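Local coordinates for TRAP dicarboxylate transporter-DctP subunit (Rhodobacter sphaeroides, PDB 4PE3), which probably captures a solute in the periplasm and delivers it to a TRAP-type membrane transporter, and is seen here in its ligand-free, open form, at residues G129-L138 against M325-L333; F146-L154 against Q267-L278. All coordinates share one frame; numbering follows the deposited sequence.

Interaction 1. Residues G129-L138 against M325-L333; sequences GGGKELMNEL and MAQKVYDTL
Helices 131-138 and 325-333 run almost exactly antiparallel, at 173°, with their axes 10.6 Å apart, and the CA atoms come nearest where Gly-130, at the N-cap of the first helix, faces Thr-332. Leu-134 fills the middle of the interface. Its side chain and that of Thr-332 meet tip to tip, CD1 of Leu-134 lying 3.7 Å from CB of Thr-332, while its other branch, CD2, rests 3.8 Å from CG of Lys-328. A threonine suits this place because its two branches do different work: CG2, anti to the backbone N, packs on Gly-129 O and Gly-130 CA, and OG1 is hydrogen-bonded back to Lys-328 O. Gly-130 has a positive phi of 103°, a conformation glycine takes easily, and having no side chain it leaves room for the Thr-332 methyl. A water donates to both Gly-129 O and Thr-332 O, at 2.7 Å and 2.8 Å. In this family 7 solute-binding protein the pair also rests on helix 104-110, which touches Leu-134, Leu-138, Val-329 and Met-325. Met-325, a selenomethionine, bends at chi2 and chi3 and thereby brings CE to 3.8 Å from CD2 of Leu-138. The Glu-137 and Lys-328 side chains come from opposite directions and bring their charges together, but the modelled ends are too close, so the salt bridge is doubtful in detail.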
loop_
_atom_site.group_PDB
_atom_site.type_symbol
_atom_site.label_atom_id
_atom_site.label_comp_id
_atom_site.label_asym_id
_atom_site.label_seq_id
_atom_site.Cartn_x
_atom_site.Cartn_y
_atom_site.Cartn_z
ATOM N N GLY A 129 15.603 -5.049 2.355
ATOM C CA GLY A 129 15.981 -3.893 3.138
ATOM C C GLY A 129 15.566 -3.901 4.593
ATOM O O GLY A 129 15.639 -2.860 5.276
ATOM N N GLY A 130 15.132 -5.061 5.075
ATOM C CA GLY A 130 14.762 -5.203 6.468
ATOM C C GLY A 130 13.279 -5.226 6.770
ATOM O O GLY A 130 12.888 -5.494 7.905
ATOM N N GLY A 131 12.431 -4.991 5.779
ATOM C CA GLY A 131 11.005 -4.874 6.052
ATOM C C GLY A 131 10.362 -6.184 6.470
ATOM O O GLY A 131 9.497 -6.188 7.340
ATOM N N LYS A 132 10.761 -7.279 5.840
ATOM C CA LYS A 132 10.167 -8.563 6.183
ATOM C C LYS A 132 10.513 -8.963 7.616
ATOM O O LYS A 132 9.677 -9.574 8.312
ATOM C CB LYS A 132 10.566 -9.655 5.192
ATOM C CG LYS A 132 11.996 -10.045 5.145
ATOM C CD LYS A 132 12.209 -10.998 3.970
ATOM C CE LYS A 132 13.533 -11.743 4.073
ATOM N NZ LYS A 132 14.723 -10.852 4.073
ATOM N N GLU A 133 11.729 -8.644 8.055
ATOM C CA GLU A 133 12.122 -8.948 9.423
ATOM C C GLU A 133 11.324 -8.111 10.418
ATOM O O GLU A 133 10.924 -8.591 11.482
ATOM C CB GLU A 133 13.617 -8.674 9.597
ATOM C CG GLU A 133 14.504 -9.671 8.849
ATOM C CD GLU A 133 14.626 -9.414 7.339
ATOM O OE1 GLU A 133 14.241 -8.338 6.840
ATOM O OE2 GLU A 133 15.105 -10.318 6.631
ATOM N N LEU A 134 11.082 -6.860 10.070
ATOM C CA LEU A 134 10.227 -5.997 10.862
ATOM C C LEU A 134 8.821 -6.609 10.952
ATOM O O LEU A 134 8.233 -6.666 12.026
ATOM C CB LEU A 134 10.152 -4.588 10.258
ATOM C CG LEU A 134 11.396 -3.703 10.284
ATOM C CD1 LEU A 134 11.126 -2.438 9.467
ATOM C CD2 LEU A 134 11.730 -3.373 11.704
HETATM N N MSE A 135 8.294 -7.068 9.821
HETATM C CA MSE A 135 6.932 -7.630 9.818
HETATM C C MSE A 135 6.837 -8.849 10.741
HETATM O O MSE A 135 5.913 -8.972 11.536
HETATM C CB MSE A 135 6.515 -8.027 8.430
HETATM C CG MSE A 135 6.093 -6.845 7.565
HETATM SE SE MSE A 135 4.570 -5.794 8.262
HETATM C CE MSE A 135 3.264 -7.221 8.254
ATOM N N ASN A 136 7.842 -9.713 10.699
ATOM C CA ASN A 136 7.849 -10.834 11.604
ATOM C C ASN A 136 8.060 -10.444 13.063
ATOM O O ASN A 136 7.475 -11.057 13.940
ATOM C CB ASN A 136 8.848 -11.892 11.150
ATOM C CG ASN A 136 8.269 -12.747 10.031
ATOM O OD1 ASN A 136 7.192 -13.336 10.188
ATOM N ND2 ASN A 136 8.961 -12.809 8.904
ATOM N N GLU A 137 8.860 -9.407 13.328
ATOM C CA GLU A 137 8.989 -8.923 14.690
ATOM C C GLU A 137 7.658 -8.387 15.176
ATOM O O GLU A 137 7.332 -8.497 16.358
ATOM C CB GLU A 137 10.052 -7.817 14.799
ATOM C CG GLU A 137 10.342 -7.461 16.262
ATOM C CD GLU A 137 11.468 -6.455 16.452
ATOM O OE1 GLU A 137 12.099 -6.068 15.452
ATOM O OE2 GLU A 137 11.710 -6.061 17.620
ATOM N N LEU A 138 6.873 -7.814 14.256
ATOM C CA LEU A 138 5.582 -7.273 14.620
ATOM C C LEU A 138 4.529 -8.346 14.814
ATOM O O LEU A 138 3.698 -8.228 15.702
ATOM C CB LEU A 138 5.096 -6.284 13.552
ATOM C CG LEU A 138 5.770 -4.917 13.601
ATOM C CD1 LEU A 138 5.399 -4.091 12.384
ATOM C CD2 LEU A 138 5.370 -4.188 14.865
HETATM N N MSE A 325 8.658 -0.146 18.592
HETATM C CA MSE A 325 8.634 -0.744 17.268
HETATM C C MSE A 325 8.488 0.309 16.166
HETATM O O MSE A 325 9.020 0.147 15.066
HETATM C CB MSE A 325 7.509 -1.775 17.149
HETATM C CG MSE A 325 7.820 -3.125 17.738
HETATM SE SE MSE A 325 9.507 -3.839 17.084
HETATM C CE MSE A 325 9.118 -4.089 15.252
ATOM N N ALA A 326 7.775 1.393 16.443
ATOM C CA ALA A 326 7.654 2.442 15.434
ATOM C C ALA A 326 9.014 3.079 15.166
ATOM O O ALA A 326 9.360 3.359 14.015
ATOM C CB ALA A 326 6.636 3.495 15.853
ATOM N N GLN A 327 9.806 3.269 16.216
ATOM C CA GLN A 327 11.141 3.802 16.039
ATOM C C GLN A 327 12.017 2.845 15.226
ATOM O O GLN A 327 12.794 3.275 14.366
ATOM C CB GLN A 327 11.790 4.064 17.395
ATOM C CG GLN A 327 13.184 4.632 17.289
ATOM C CD GLN A 327 13.204 6.056 16.796
ATOM O OE1 GLN A 327 12.507 6.925 17.329
ATOM N NE2 GLN A 327 13.992 6.309 15.757
ATOM N N LYS A 328 11.858 1.547 15.459
ATOM C CA LYS A 328 12.604 0.562 14.696
ATOM C C LYS A 328 12.191 0.560 13.216
ATOM O O LYS A 328 13.036 0.441 12.339
ATOM C CB LYS A 328 12.403 -0.822 15.292
ATOM C CG LYS A 328 13.376 -1.860 14.775
ATOM C CD LYS A 328 13.502 -3.022 15.759
ATOM C CE LYS A 328 14.564 -4.021 15.338
ATOM N NZ LYS A 328 14.219 -5.406 15.754
ATOM N N VAL A 329 10.890 0.644 12.943
ATOM C CA VAL A 329 10.425 0.796 11.560
ATOM C C VAL A 329 11.047 2.057 10.933
ATOM O O VAL A 329 11.622 2.010 9.839
ATOM C CB VAL A 329 8.890 0.854 11.484
ATOM C CG1 VAL A 329 8.454 1.282 10.075
ATOM C CG2 VAL A 329 8.269 -0.497 11.882
ATOM N N TYR A 330 10.937 3.183 11.631
ATOM C CA TYR A 330 11.512 4.444 11.155
ATOM C C TYR A 330 12.998 4.309 10.858
ATOM O O TYR A 330 13.453 4.716 9.799
ATOM C CB TYR A 330 11.281 5.547 12.179
ATOM C CG TYR A 330 11.984 6.837 11.846
ATOM C CD1 TYR A 330 13.287 7.072 12.275
ATOM C CD2 TYR A 330 11.361 7.835 11.105
ATOM C CE1 TYR A 330 13.954 8.273 11.976
ATOM C CE2 TYR A 330 12.013 9.024 10.802
ATOM C CZ TYR A 330 13.303 9.235 11.239
ATOM O OH TYR A 330 13.906 10.422 10.947
ATOM N N ASP A 331 13.751 3.712 11.777
ATOM C CA ASP A 331 15.205 3.619 11.594
ATOM C C ASP A 331 15.534 2.774 10.375
ATOM O O ASP A 331 16.394 3.128 9.568
ATOM C CB ASP A 331 15.890 3.000 12.806
ATOM C CG ASP A 331 15.893 3.911 14.011
ATOM O OD1 ASP A 331 15.656 5.119 13.852
ATOM O OD2 ASP A 331 16.126 3.405 15.124
ATOM N N THR A 332 14.818 1.666 10.235
ATOM C CA THR A 332 15.077 0.738 9.150
ATOM C C THR A 332 14.723 1.344 7.800
ATOM O O THR A 332 15.474 1.198 6.834
ATOM C CB THR A 332 14.321 -0.576 9.411
ATOM O OG1 THR A 332 14.764 -1.123 10.656
ATOM C CG2 THR A 332 14.563 -1.603 8.312
ATOM N N LEU A 333 13.585 2.042 7.754
ATOM C CA LEU A 333 13.119 2.708 6.544
ATOM C C LEU A 333 14.059 3.818 6.117
ATOM O O LEU A 333 14.448 3.892 4.967
ATOM C CB LEU A 333 11.726 3.272 6.799
ATOM C CG LEU A 333 11.156 4.089 5.636
ATOM C CD1 LEU A 333 10.962 3.221 4.397
ATOM C CD2 LEU A 333 9.829 4.709 6.039
HETATM O O HOH W 1 17.203 -0.859 6.094
#

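Interaction 2. Residues F146-L154 against Q267-L278; sequences FIGVSTPGL and QKIFQQTQIDTL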
loop_
_atom_site.group_PDB
_atom_site.type_symbol
_atom_site.label_atom_id
_atom_site.label_comp_id
_atom_site.label_asym_id
_atom_site.label_seq_id
_atom_site.Cartn_x
_atom_site.Cartn_y
_atom_site.Cartn_z
ATOM N N PHE A 146 4.852 -13.834 8.661
ATOM C CA PHE A 146 4.720 -12.987 7.456
ATOM C C PHE A 146 5.361 -13.731 6.293
ATOM O O PHE A 146 6.530 -14.081 6.354
ATOM C CB PHE A 146 5.408 -11.634 7.685
ATOM C CG PHE A 146 5.445 -10.752 6.471
ATOM C CD1 PHE A 146 4.310 -10.112 6.041
ATOM C CD2 PHE A 146 6.621 -10.555 5.771
ATOM C CE1 PHE A 146 4.337 -9.289 4.931
ATOM C CE2 PHE A 146 6.652 -9.717 4.661
ATOM C CZ PHE A 146 5.514 -9.102 4.246
ATOM N N ILE A 147 4.574 -14.052 5.275
ATOM C CA ILE A 147 5.080 -14.755 4.097
ATOM C C ILE A 147 5.635 -13.772 3.062
ATOM O O ILE A 147 6.774 -13.917 2.622
ATOM C CB ILE A 147 3.992 -15.623 3.451
ATOM C CG1 ILE A 147 3.526 -16.679 4.451
ATOM C CG2 ILE A 147 4.513 -16.302 2.178
ATOM C CD1 ILE A 147 2.204 -17.320 4.088
ATOM N N GLY A 148 4.838 -12.780 2.674
ATOM C CA GLY A 148 5.311 -11.784 1.734
ATOM C C GLY A 148 4.315 -10.667 1.530
ATOM O O GLY A 148 3.205 -10.676 2.055
ATOM N N VAL A 149 4.747 -9.690 0.736
ATOM C CA VAL A 149 4.031 -8.443 0.596
ATOM C C VAL A 149 3.362 -8.343 -0.772
ATOM O O VAL A 149 3.809 -8.941 -1.761
ATOM C CB VAL A 149 5.003 -7.234 0.841
ATOM C CG1 VAL A 149 5.928 -7.018 -0.349
ATOM C CG2 VAL A 149 4.224 -6.001 1.145
ATOM N N SER A 150 2.272 -7.586 -0.817
ATOM C CA SER A 150 1.655 -7.198 -2.069
ATOM C C SER A 150 1.118 -5.797 -1.889
ATOM O O SER A 150 1.316 -5.189 -0.859
ATOM C CB SER A 150 0.542 -8.180 -2.394
ATOM O OG SER A 150 -0.357 -8.319 -1.303
ATOM N N THR A 151 0.450 -5.269 -2.910
ATOM C CA THR A 151 -0.177 -3.963 -2.792
ATOM C C THR A 151 -1.365 -3.803 -3.751
ATOM O O THR A 151 -1.350 -4.338 -4.844
ATOM C CB THR A 151 0.874 -2.853 -3.057
ATOM O OG1 THR A 151 0.271 -1.557 -2.941
ATOM C CG2 THR A 151 1.444 -3.007 -4.437
ATOM N N PRO A 152 -2.369 -3.027 -3.345
ATOM C CA PRO A 152 -3.404 -2.634 -4.312
ATOM C C PRO A 152 -2.958 -1.461 -5.200
ATOM O O PRO A 152 -3.745 -0.988 -6.033
ATOM C CB PRO A 152 -4.559 -2.194 -3.421
ATOM C CG PRO A 152 -3.871 -1.683 -2.184
ATOM C CD PRO A 152 -2.699 -2.592 -1.978
ATOM N N GLY A 153 -1.733 -0.975 -5.011
ATOM C CA GLY A 153 -1.146 -0.036 -5.956
ATOM C C GLY A 153 -0.680 1.287 -5.380
ATOM O O GLY A 153 -1.203 1.765 -4.374
ATOM N N LEU A 154 0.330 1.856 -6.020
ATOM C CA LEU A 154 0.720 3.239 -5.749
ATOM C C LEU A 154 -0.376 4.135 -6.305
ATOM O O LEU A 154 -0.732 4.022 -7.496
ATOM C CB LEU A 154 2.046 3.538 -6.419
ATOM C CG LEU A 154 2.517 4.982 -6.379
ATOM C CD1 LEU A 154 2.684 5.490 -4.954
ATOM C CD2 LEU A 154 3.803 5.113 -7.194
ATOM N N GLN A 267 3.563 -16.791 -3.490
ATOM C CA GLN A 267 3.246 -15.443 -3.029
ATOM C C GLN A 267 3.922 -14.406 -3.905
ATOM O O GLN A 267 3.309 -13.391 -4.244
ATOM C CB GLN A 267 3.659 -15.277 -1.552
ATOM C CG GLN A 267 3.041 -14.046 -0.879
ATOM C CD GLN A 267 3.705 -12.749 -1.296
ATOM O OE1 GLN A 267 4.902 -12.701 -1.546
ATOM N NE2 GLN A 267 2.913 -11.698 -1.395
ATOM N N LYS A 268 5.186 -14.647 -4.245
ATOM C CA LYS A 268 5.950 -13.739 -5.099
ATOM C C LYS A 268 5.295 -13.642 -6.477
ATOM O O LYS A 268 5.222 -12.567 -7.075
ATOM C CB LYS A 268 7.388 -14.233 -5.238
ATOM C CG LYS A 268 8.296 -13.347 -6.058
ATOM C CD LYS A 268 8.514 -12.006 -5.375
ATOM C CE LYS A 268 9.445 -11.133 -6.180
ATOM N NZ LYS A 268 9.602 -9.811 -5.546
ATOM N N ILE A 269 4.807 -14.766 -6.984
ATOM C CA ILE A 269 4.135 -14.766 -8.279
ATOM C C ILE A 269 2.842 -13.951 -8.207
ATOM O O ILE A 269 2.562 -13.136 -9.089
ATOM C CB ILE A 269 3.848 -16.192 -8.773
ATOM C CG1 ILE A 269 5.152 -16.900 -9.117
ATOM C CG2 ILE A 269 2.933 -16.161 -9.999
ATOM C CD1 ILE A 269 4.986 -18.418 -9.240
ATOM N N PHE A 270 2.054 -14.153 -7.157
ATOM C CA PHE A 270 0.861 -13.351 -6.941
ATOM C C PHE A 270 1.229 -11.859 -6.887
ATOM O O PHE A 270 0.616 -11.029 -7.564
ATOM C CB PHE A 270 0.134 -13.804 -5.658
ATOM C CG PHE A 270 -0.658 -12.725 -4.978
ATOM C CD1 PHE A 270 -1.714 -12.091 -5.619
ATOM C CD2 PHE A 270 -0.346 -12.344 -3.691
ATOM C CE1 PHE A 270 -2.426 -11.108 -4.986
ATOM C CE2 PHE A 270 -1.057 -11.350 -3.054
ATOM C CZ PHE A 270 -2.088 -10.717 -3.700
ATOM N N GLN A 271 2.244 -11.541 -6.081
ATOM C CA GLN A 271 2.669 -10.161 -5.914
ATOM C C GLN A 271 2.989 -9.527 -7.270
ATOM O O GLN A 271 2.528 -8.421 -7.577
ATOM C CB GLN A 271 3.881 -10.131 -4.991
ATOM C CG GLN A 271 4.600 -8.803 -4.898
ATOM C CD GLN A 271 6.038 -8.999 -4.530
ATOM O OE1 GLN A 271 6.905 -8.969 -5.386
ATOM N NE2 GLN A 271 6.294 -9.257 -3.258
ATOM N N GLN A 272 3.789 -10.212 -8.073
ATOM C CA GLN A 272 4.228 -9.667 -9.354
ATOM C C GLN A 272 3.089 -9.558 -10.367
ATOM O O GLN A 272 3.003 -8.598 -11.128
ATOM C CB GLN A 272 5.382 -10.500 -9.904
ATOM C CG GLN A 272 6.667 -10.345 -9.088
ATOM C CD GLN A 272 7.236 -8.944 -9.219
ATOM O OE1 GLN A 272 7.497 -8.482 -10.332
ATOM N NE2 GLN A 272 7.371 -8.235 -8.093
ATOM N N THR A 273 2.207 -10.548 -10.372
ATOM C CA THR A 273 1.062 -10.523 -11.278
ATOM C C THR A 273 0.164 -9.344 -10.932
ATOM O O THR A 273 -0.352 -8.657 -11.828
ATOM C CB THR A 273 0.258 -11.835 -11.195
ATOM O OG1 THR A 273 1.121 -12.924 -11.536
ATOM C CG2 THR A 273 -0.964 -11.811 -12.122
ATOM N N GLN A 274 -0.049 -9.114 -9.646
ATOM C CA GLN A 274 -0.851 -7.998 -9.185
ATOM C C GLN A 274 -0.208 -6.661 -9.588
ATOM O O GLN A 274 -0.859 -5.805 -10.170
ATOM C CB GLN A 274 -1.074 -8.055 -7.681
ATOM C CG GLN A 274 -1.823 -6.857 -7.112
ATOM C CD GLN A 274 -2.361 -7.113 -5.727
ATOM O OE1 GLN A 274 -1.627 -7.526 -4.846
ATOM N NE2 GLN A 274 -3.650 -6.853 -5.526
ATOM N N ILE A 275 1.076 -6.489 -9.306
ATOM C CA ILE A 275 1.731 -5.230 -9.643
ATOM C C ILE A 275 1.697 -4.981 -11.141
ATOM O O ILE A 275 1.445 -3.864 -11.567
ATOM C CB ILE A 275 3.143 -5.185 -9.055
ATOM C CG1 ILE A 275 3.001 -4.894 -7.558
ATOM C CG2 ILE A 275 4.004 -4.142 -9.765
ATOM C CD1 ILE A 275 3.949 -5.627 -6.742
ATOM N N ASP A 276 1.937 -6.009 -11.940
ATOM C CA ASP A 276 1.968 -5.826 -13.387
ATOM C C ASP A 276 0.564 -5.544 -13.922
ATOM O O ASP A 276 0.386 -4.724 -14.830
ATOM C CB ASP A 276 2.607 -7.047 -14.067
ATOM C CG ASP A 276 4.084 -7.213 -13.736
ATOM O OD1 ASP A 276 4.694 -6.264 -13.189
ATOM O OD2 ASP A 276 4.636 -8.300 -14.036
ATOM N N THR A 277 -0.451 -6.169 -13.349
ATOM C CA THR A 277 -1.822 -5.927 -13.780
ATOM C C THR A 277 -2.233 -4.484 -13.470
ATOM O O THR A 277 -2.812 -3.780 -14.299
ATOM C CB THR A 277 -2.799 -6.917 -13.108
ATOM O OG1 THR A 277 -2.484 -8.249 -13.541
ATOM C CG2 THR A 277 -4.240 -6.632 -13.459
ATOM N N LEU A 278 -1.915 -4.023 -12.275
ATOM C CA LEU A 278 -2.180 -2.646 -11.869
ATOM C C LEU A 278 -1.452 -1.673 -12.793
ATOM O O LEU A 278 -1.999 -0.652 -13.185
ATOM C CB LEU A 278 -1.719 -2.430 -10.423
ATOM C CG LEU A 278 -2.515 -3.134 -9.322
ATOM C CD1 LEU A 278 -1.771 -3.150 -8.022
ATOM C CD2 LEU A 278 -3.860 -2.446 -9.137
HETATM O O HOH W 2 -2.164 -6.638 -2.494
#
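Two glutamine side chains of helix 267-278 converge on one carbonyl of strand 146-150, Val-149 O, and reach it from opposite faces of its plane. Gln-267 NE2, above that plane and 72° out of it, and Gln-271 NE2, tilted only 31° from it, each lie 2.9 Å from Val-149 O. Both N-H groups point almost straight at the oxygen, with angles near 160°. The Gln-267 chain leaves with CG anti to the backbone N and turns at chi2, which lays its amide against Gly-148; with no side chain, this glycine lets OE1 of Gln-267 come to 3.4 Å from CA of Gly-148. Gln-271 stays extended, and its OE1 accepts from Lys-268 NZ and Gln-272 NE2, both on lone pairs in the carbonyl plane, so the amide is held at both ends; its NE2 also bonds to Glu-127.

Further along, Ser-150 CB lies 3.3 Å from Gln-274 OE1, and Ser-150 OG lies obliquely to the Phe-270 ring. A water joins Ser-150 OG, also hydrogen-bonded to Val-243 O, to Gln-274 OE1, while Gln-274 NE2 turns to Asn-45. Thr-151 OG1 accepts from Gly-153 N in an ST turn and is hydrogen-bonded to Pro-241 O; the Thr-151 side chain crosses that of Ile-275 at about a right angle. Leu-278 closes this end, CD1 being 3.4 Å from Thr-151 O. The strand is an edge of the five-stranded mixed sheet, with a classic beta bulge at Ile-147 and Gly-148 opposite Val-245. Directed glutamine N-H bonds and a shared water thus join helix to strand within a buried interface, in addition to packing.

From the N terminus, helix 131-139 comes first and leads directly into strand 144-150, so the first segments of both interactions are neighbours in the chain. Interaction 2 closes its loop when the chain returns as helix 257-291, having formed the second, four-stranded sheet on the way. Interaction 1 closes later, once helix 324-339 near the C terminus has come back to helix 131-139; the loop of interaction 2 is therefore nested inside it. The centres are 20 Å apart, yet the two contacts touch where Asn-136 meets Phe-146. Interaction 2 ties the edge strand of the five-stranded sheet to helix 257-291, and interaction 1 ties helix 131-139 to helix 324-339.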